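Local structure of oxalate oxidase (Hordeum vulgare, 1FI2) at the interface of chains A and B and the interface of chains A and C. The protein oxidises oxalate with molecular oxygen to carbon dioxide and hydrogen peroxide as a manganese enzyme, and also shows superoxide dismutase activity. Residues are numbered along the deposited sequence; one frame, centred on the assembly and turned at random. Chains: chain A/B/C, Oxalate oxidase.

Contact 1: the interface of chains A and B. Residues chain A 163, 166-167, 174, 182; chain B 86-87, 109, 136, 163.
B:Met136 and A:Thr166 meet tip to tip: methyl CE of the methionine lies 3.9 Å from methyl CG2 of the threonine. They bury 39 and 33 Å², respectively. The methionine leaves its backbone with CG anti to the backbone N (chi1 -165°), runs extended, then bends at its last torsion (chi3 -57°). SD touches both A:Thr166 CG2 and A:Leu167 CD2, the latter at 4.0 Å, and the bend lets CE add to the threonine contact. The A:Leu167 side chain crosses that of B:Pro87 at about a right angle, its CD2 reaching CB at 3.9 Å, so CD2 rests over both the sulfur and the proline ring, which lie on the same side of it. On the other flank, B:Leu109 slides antiparallel past A:Thr166, with CB 3.9 Å from CG2, and its CD1 meets A:Ile174 CD1 at 4.1 Å. Cutting B:Leu109 back to an alanine would probably leave A:Ile174 CD1 without its mate and open a gap beside A:Thr166 CG2, although the CB contact would remain. A:Ala182 CB sits 3.8 Å from B:Pro87 CD, closing the far end. At the two-fold, A:Val163 and B:Val163 touch through CG1 at 3.5 Å, tighter than usual packing. In the fold, the C-terminal helices 163-169 and 176-183 of chain A lie against the jellyroll of chain B, on strand 103-109 and on two residues, B:Pro87 and B:Met136, that directly precede manganese-binding histidines.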
ATOM      1  N   VAL A 163       1.153  25.623 -11.299  1.00  4.48           N
ATOM      2  CA  VAL A 163       1.716  26.616 -10.381  1.00  4.56           C
ATOM      3  C   VAL A 163       1.314  28.050 -10.637  1.00  4.64           C
ATOM      4  O   VAL A 163       0.805  28.712  -9.719  1.00  4.48           O
ATOM      5  CB  VAL A 163       3.233  26.424 -10.229  1.00  4.83           C
ATOM      6  CG1 VAL A 163       3.803  27.497  -9.309  1.00  5.24           C
ATOM      7  CG2 VAL A 163       3.533  25.041  -9.662  1.00  4.95           C
ATOM      8  N   THR A 166      -2.548  28.525 -10.106  1.00  5.00           N
ATOM      9  CA  THR A 166      -2.947  28.383  -8.705  1.00  5.15           C
ATOM     10  C   THR A 166      -2.467  29.555  -7.863  1.00  5.26           C
ATOM     11  O   THR A 166      -3.202  30.076  -7.018  1.00  5.10           O
ATOM     12  CB  THR A 166      -2.435  27.050  -8.127  1.00  5.18           C
ATOM     13  OG1 THR A 166      -2.973  25.975  -8.913  1.00  4.98           O
ATOM     14  CG2 THR A 166      -2.862  26.881  -6.679  1.00  5.36           C
ATOM     15  N   LEU A 167      -1.238  30.012  -8.086  1.00  5.70           N
ATOM     16  CA  LEU A 167      -0.680  31.121  -7.339  1.00  6.08           C
ATOM     17  C   LEU A 167      -1.392  32.455  -7.570  1.00  5.67           C
ATOM     18  O   LEU A 167      -1.584  33.221  -6.622  1.00  5.66           O
ATOM     19  CB  LEU A 167       0.767  31.400  -7.739  1.00  7.12           C
ATOM     20  CG  LEU A 167       1.984  30.937  -6.981  1.00  8.03           C
ATOM     21  CD1 LEU A 167       3.170  31.839  -7.364  1.00  8.08           C
ATOM     22  CD2 LEU A 167       1.841  30.940  -5.468  1.00  7.63           C
ATOM     23  N   ILE A 174      -5.391  34.204  -3.959  1.00  5.58           N
ATOM     24  CA  ILE A 174      -4.639  34.347  -2.708  1.00  5.68           C
ATOM     25  C   ILE A 174      -4.500  35.851  -2.483  1.00  5.95           C
ATOM     26  O   ILE A 174      -4.201  36.589  -3.431  1.00  6.23           O
ATOM     27  CB  ILE A 174      -3.251  33.697  -2.832  1.00  5.28           C
ATOM     28  CG1 ILE A 174      -3.369  32.196  -3.123  1.00  5.31           C
ATOM     29  CG2 ILE A 174      -2.419  33.928  -1.578  1.00  5.75           C
ATOM     30  CD1 ILE A 174      -2.077  31.522  -3.550  1.00  5.01           C
ATOM     31  N   ALA A 182       5.520  36.612   0.332  1.00  6.71           N
ATOM     32  CA  ALA A 182       6.067  35.382  -0.213  1.00  6.58           C
ATOM     33  C   ALA A 182       6.955  35.596  -1.431  1.00  6.75           C
ATOM     34  O   ALA A 182       7.951  34.882  -1.566  1.00  6.87           O
ATOM     35  CB  ALA A 182       4.928  34.435  -0.584  1.00  6.73           C
TER
ATOM     36  N   PRO B  86       5.482  30.251   3.171  1.00  4.86           N
ATOM     37  CA  PRO B  86       4.997  30.531   1.832  1.00  4.76           C
ATOM     38  C   PRO B  86       4.298  29.382   1.150  1.00  4.77           C
ATOM     39  O   PRO B  86       4.420  28.245   1.579  1.00  4.85           O
ATOM     40  CB  PRO B  86       6.254  30.951   1.073  1.00  5.17           C
ATOM     41  CG  PRO B  86       7.391  30.348   1.818  1.00  4.99           C
ATOM     42  CD  PRO B  86       6.962  30.344   3.264  1.00  4.87           C
ATOM     43  N   PRO B  87       3.519  29.638   0.108  1.00  3.78           N
ATOM     44  CA  PRO B  87       2.856  28.584  -0.649  1.00  4.20           C
ATOM     45  C   PRO B  87       3.792  27.420  -0.910  1.00  4.10           C
ATOM     46  O   PRO B  87       4.757  27.607  -1.644  1.00  4.97           O
ATOM     47  CB  PRO B  87       2.472  29.290  -1.946  1.00  3.78           C
ATOM     48  CG  PRO B  87       2.201  30.693  -1.502  1.00  3.90           C
ATOM     49  CD  PRO B  87       3.294  30.977  -0.491  1.00  3.92           C
ATOM     50  N   LEU B 109      -5.220  24.960  -1.153  1.00  3.16           N
ATOM     51  CA  LEU B 109      -5.715  25.089  -2.518  1.00  3.54           C
ATOM     52  C   LEU B 109      -6.022  23.774  -3.213  1.00  3.42           C
ATOM     53  O   LEU B 109      -5.191  22.869  -3.303  1.00  3.46           O
ATOM     54  CB  LEU B 109      -4.664  25.889  -3.314  1.00  3.64           C
ATOM     55  CG  LEU B 109      -4.466  27.328  -2.814  1.00  4.13           C
ATOM     56  CD1 LEU B 109      -2.995  27.655  -2.643  1.00  4.81           C
ATOM     57  CD2 LEU B 109      -5.137  28.314  -3.761  1.00  3.89           C
ATOM     58  N   MET B 136      -1.066  22.557  -2.828  1.00  3.78           N
ATOM     59  CA  MET B 136      -0.405  23.800  -2.429  1.00  3.78           C
ATOM     60  C   MET B 136      -1.100  24.405  -1.212  1.00  3.99           C
ATOM     61  O   MET B 136      -2.330  24.367  -1.105  1.00  3.17           O
ATOM     62  CB  MET B 136      -0.374  24.780  -3.609  1.00  4.89           C
ATOM     63  CG  MET B 136       0.596  25.936  -3.407  1.00  3.96           C
ATOM     64  SD  MET B 136       0.559  27.176  -4.716  1.00  3.85           S
ATOM     65  CE  MET B 136       0.922  26.172  -6.154  1.00  4.01           C
ATOM     66  N   VAL B 163       7.261  26.872  -3.272  1.00  4.48           N
ATOM     67  CA  VAL B 163       6.940  27.381  -4.608  1.00  4.56           C
ATOM     68  C   VAL B 163       7.760  28.560  -5.077  1.00  4.64           C
ATOM     69  O   VAL B 163       8.363  28.489  -6.159  1.00  4.48           O
ATOM     70  CB  VAL B 163       5.425  27.590  -4.764  1.00  4.83           C
ATOM     71  CG1 VAL B 163       5.119  28.165  -6.141  1.00  5.24           C
ATOM     72  CG2 VAL B 163       4.691  26.267  -4.580  1.00  4.95           C
TER

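Contact 2: the interface of chains A and C. Residues chain A 108, 110, 119, 132, 135; chain C 8-9, 37, 70.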
ATOM      1  N   ILE A 108      12.775  18.900 -14.576  1.00  3.40           N
ATOM      2  CA  ILE A 108      12.300  18.289 -13.341  1.00  3.82           C
ATOM      3  C   ILE A 108      13.048  18.934 -12.174  1.00  3.54           C
ATOM      4  O   ILE A 108      14.275  19.033 -12.226  1.00  3.60           O
ATOM      5  CB  ILE A 108      12.514  16.769 -13.298  1.00  4.34           C
ATOM      6  CG1 ILE A 108      11.866  16.057 -14.494  1.00  5.17           C
ATOM      7  CG2 ILE A 108      11.970  16.174 -12.004  1.00  4.73           C
ATOM      8  CD1 ILE A 108      12.844  15.807 -15.620  1.00  6.04           C
ATOM      9  N   GLY A 110      14.085  19.032  -8.107  1.00  3.78           N
ATOM     10  CA  GLY A 110      14.165  18.320  -6.830  1.00  3.96           C
ATOM     11  C   GLY A 110      13.570  19.173  -5.712  1.00  4.08           C
ATOM     12  O   GLY A 110      13.428  20.388  -5.857  1.00  4.15           O
ATOM     13  N   TYR A 119      16.923  19.559 -13.170  1.00  4.21           N
ATOM     14  CA  TYR A 119      17.397  18.631 -14.184  1.00  4.62           C
ATOM     15  C   TYR A 119      16.647  18.968 -15.475  1.00  4.97           C
ATOM     16  O   TYR A 119      15.411  18.931 -15.445  1.00  5.25           O
ATOM     17  CB  TYR A 119      17.085  17.187 -13.816  1.00  4.76           C
ATOM     18  CG  TYR A 119      17.760  16.671 -12.570  1.00  5.06           C
ATOM     19  CD1 TYR A 119      17.164  16.774 -11.323  1.00  4.92           C
ATOM     20  CD2 TYR A 119      19.007  16.067 -12.661  1.00  5.26           C
ATOM     21  CE1 TYR A 119      17.791  16.294 -10.184  1.00  5.18           C
ATOM     22  CE2 TYR A 119      19.622  15.571 -11.531  1.00  5.58           C
ATOM     23  CZ  TYR A 119      19.027  15.699 -10.296  1.00  5.45           C
ATOM     24  OH  TYR A 119      19.673  15.210  -9.183  1.00  5.92           O
ATOM     25  N   PRO A 132       9.197  12.068 -10.768  1.00  3.32           N
ATOM     26  CA  PRO A 132       8.827  11.535  -9.471  1.00  4.05           C
ATOM     27  C   PRO A 132       7.605  12.224  -8.891  1.00  4.53           C
ATOM     28  O   PRO A 132       7.356  13.414  -9.027  1.00  3.81           O
ATOM     29  CB  PRO A 132      10.057  11.727  -8.596  1.00  4.16           C
ATOM     30  CG  PRO A 132      11.188  11.964  -9.530  1.00  4.27           C
ATOM     31  CD  PRO A 132      10.596  12.551 -10.788  1.00  3.68           C
ATOM     32  N   LEU A 135       6.730  16.253  -7.587  1.00  3.42           N
ATOM     33  CA  LEU A 135       7.758  17.257  -7.835  1.00  3.28           C
ATOM     34  C   LEU A 135       7.337  18.227  -8.932  1.00  3.28           C
ATOM     35  O   LEU A 135       6.616  17.845  -9.853  1.00  3.10           O
ATOM     36  CB  LEU A 135       9.082  16.586  -8.207  1.00  2.90           C
ATOM     37  CG  LEU A 135       9.691  15.656  -7.154  1.00  3.37           C
ATOM     38  CD1 LEU A 135      11.015  15.079  -7.636  1.00  3.18           C
ATOM     39  CD2 LEU A 135       9.899  16.381  -5.830  1.00  3.46           C
TER
ATOM     40  N   ASP C   8      13.227  11.823  -2.943  1.00  3.38           N
ATOM     41  CA  ASP C   8      13.030  12.230  -4.331  1.00  3.54           C
ATOM     42  C   ASP C   8      13.529  11.190  -5.323  1.00  3.62           C
ATOM     43  O   ASP C   8      12.849  10.887  -6.315  1.00  3.20           O
ATOM     44  CB  ASP C   8      13.710  13.572  -4.606  1.00  3.44           C
ATOM     45  CG  ASP C   8      13.151  14.761  -3.860  1.00  3.55           C
ATOM     46  OD1 ASP C   8      13.822  15.821  -3.890  1.00  3.30           O
ATOM     47  OD2 ASP C   8      12.066  14.701  -3.248  1.00  3.61           O
ATOM     48  N   PHE C   9      14.817  10.842  -5.243  1.00  3.63           N
ATOM     49  CA  PHE C   9      15.468   9.987  -6.229  1.00  3.69           C
ATOM     50  C   PHE C   9      16.283   8.868  -5.584  1.00  3.46           C
ATOM     51  O   PHE C   9      16.787   9.029  -4.472  1.00  3.01           O
ATOM     52  CB  PHE C   9      16.412  10.814  -7.118  1.00  3.93           C
ATOM     53  CG  PHE C   9      15.957  12.172  -7.559  1.00  4.05           C
ATOM     54  CD1 PHE C   9      16.498  13.318  -6.998  1.00  4.02           C
ATOM     55  CD2 PHE C   9      14.950  12.318  -8.503  1.00  4.53           C
ATOM     56  CE1 PHE C   9      16.069  14.574  -7.387  1.00  4.35           C
ATOM     57  CE2 PHE C   9      14.510  13.569  -8.897  1.00  5.00           C
ATOM     58  CZ  PHE C   9      15.073  14.697  -8.338  1.00  4.36           C
ATOM     59  N   LEU C  37      16.945  10.605 -15.146  1.00  2.85           N
ATOM     60  CA  LEU C  37      15.502  10.631 -15.357  1.00  2.89           C
ATOM     61  C   LEU C  37      15.120  10.508 -16.823  1.00  3.01           C
ATOM     62  O   LEU C  37      13.954  10.700 -17.176  1.00  2.86           O
ATOM     63  CB  LEU C  37      14.909  11.928 -14.785  1.00  3.38           C
ATOM     64  CG  LEU C  37      15.022  12.125 -13.273  1.00  3.45           C
ATOM     65  CD1 LEU C  37      14.656  13.542 -12.860  1.00  4.18           C
ATOM     66  CD2 LEU C  37      14.135  11.117 -12.545  1.00  3.96           C
ATOM     67  N   LEU C  70      10.244   4.562  -8.067  1.00  3.39           N
ATOM     68  CA  LEU C  70       9.251   5.484  -8.585  1.00  3.79           C
ATOM     69  C   LEU C  70       7.941   4.855  -9.020  1.00  3.46           C
ATOM     70  O   LEU C  70       6.977   5.562  -9.326  1.00  3.46           O
ATOM     71  CB  LEU C  70       9.859   6.314  -9.726  1.00  3.69           C
ATOM     72  CG  LEU C  70      11.119   7.116  -9.377  1.00  3.41           C
ATOM     73  CD1 LEU C  70      11.533   7.961 -10.574  1.00  3.69           C
ATOM     74  CD2 LEU C  70      10.914   7.988  -8.145  1.00  2.70           C
TER
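A:Tyr119 turns its edge toward one face of the C:Phe9 ring. The two ring planes stand at 77° with centroids 5.3 Å apart, an edge-to-face pair. Tyrosine atom CE1 does the touching, 3.7 Å from C:Phe9 CZ and equally near CE1, so it lies off the CE1–CZ side of the ring, outside its rim, and the pair is strongly offset. On the other side of the phenylalanine, C:Asp8 CB stands 3.7 Å above the plane, displaced toward the rim, and A:Leu135 CD1 comes in on that same side. The tyrosine ring in turn has the carbonyl oxygen of A:Ile108 at its edge, in plane.

Around the rim of C:Phe9, chain A supplies aliphatic groups. A:Pro132 CG lies 3.7 Å from CE2, A:Leu135 CD1 approaches the same atom, and A:Gly110 CA stands at the CZ end, where the absence of a side chain leaves the backbone itself in contact. A:Pro132 buries 58 Å², more than any other residue of the patch: its CB also meets C:Leu70 CD2 at 3.9 Å and lies 3.7 Å from the backbone O of C:Asp8. With CG anti to the carbonyl carbon (chi1 -65°), the C:Asp8 carboxylate is carried to A:Gly110, met by OD1, and to A:Leu135 CD2, met by OD2; these are packing contacts.

Beyond the aromatic pair, A:Ile108 and C:Leu37 reach toward each other tip to tip. C:Leu37 CD1 lies against the CB branch point of the isoleucine and its methyl CG2, 3.9 Å from CG2, on the same side of the C:Phe9 ring as the tyrosine.

Within the fold, chain A offers the surface of its jellyroll, through strands 103-109 and 118-124 and the loop residues A:Pro132 and A:Leu135. Chain C answers with loop residues, including its N-terminal segment at C:Asp8 and C:Phe9, laid across that surface.

The C-alpha centres of contacts 1 and 2 lie about 20 Å apart, and the two patches draw on neighbouring residues of the same jellyroll. Strand 103-109 gives position 109 to contact 1 and position 108 to contact 2; positions 136 and 135 divide likewise. Because every copy carries both surfaces, one subunit can hold two different partners: helices at its C-terminal end pack on one neighbour, while its N-terminal segment lies on another. Two distinct two-fold interfaces of this kind can build the homohexamer, a trimer of dimers, although the patches alone do not show which one defines the dimer.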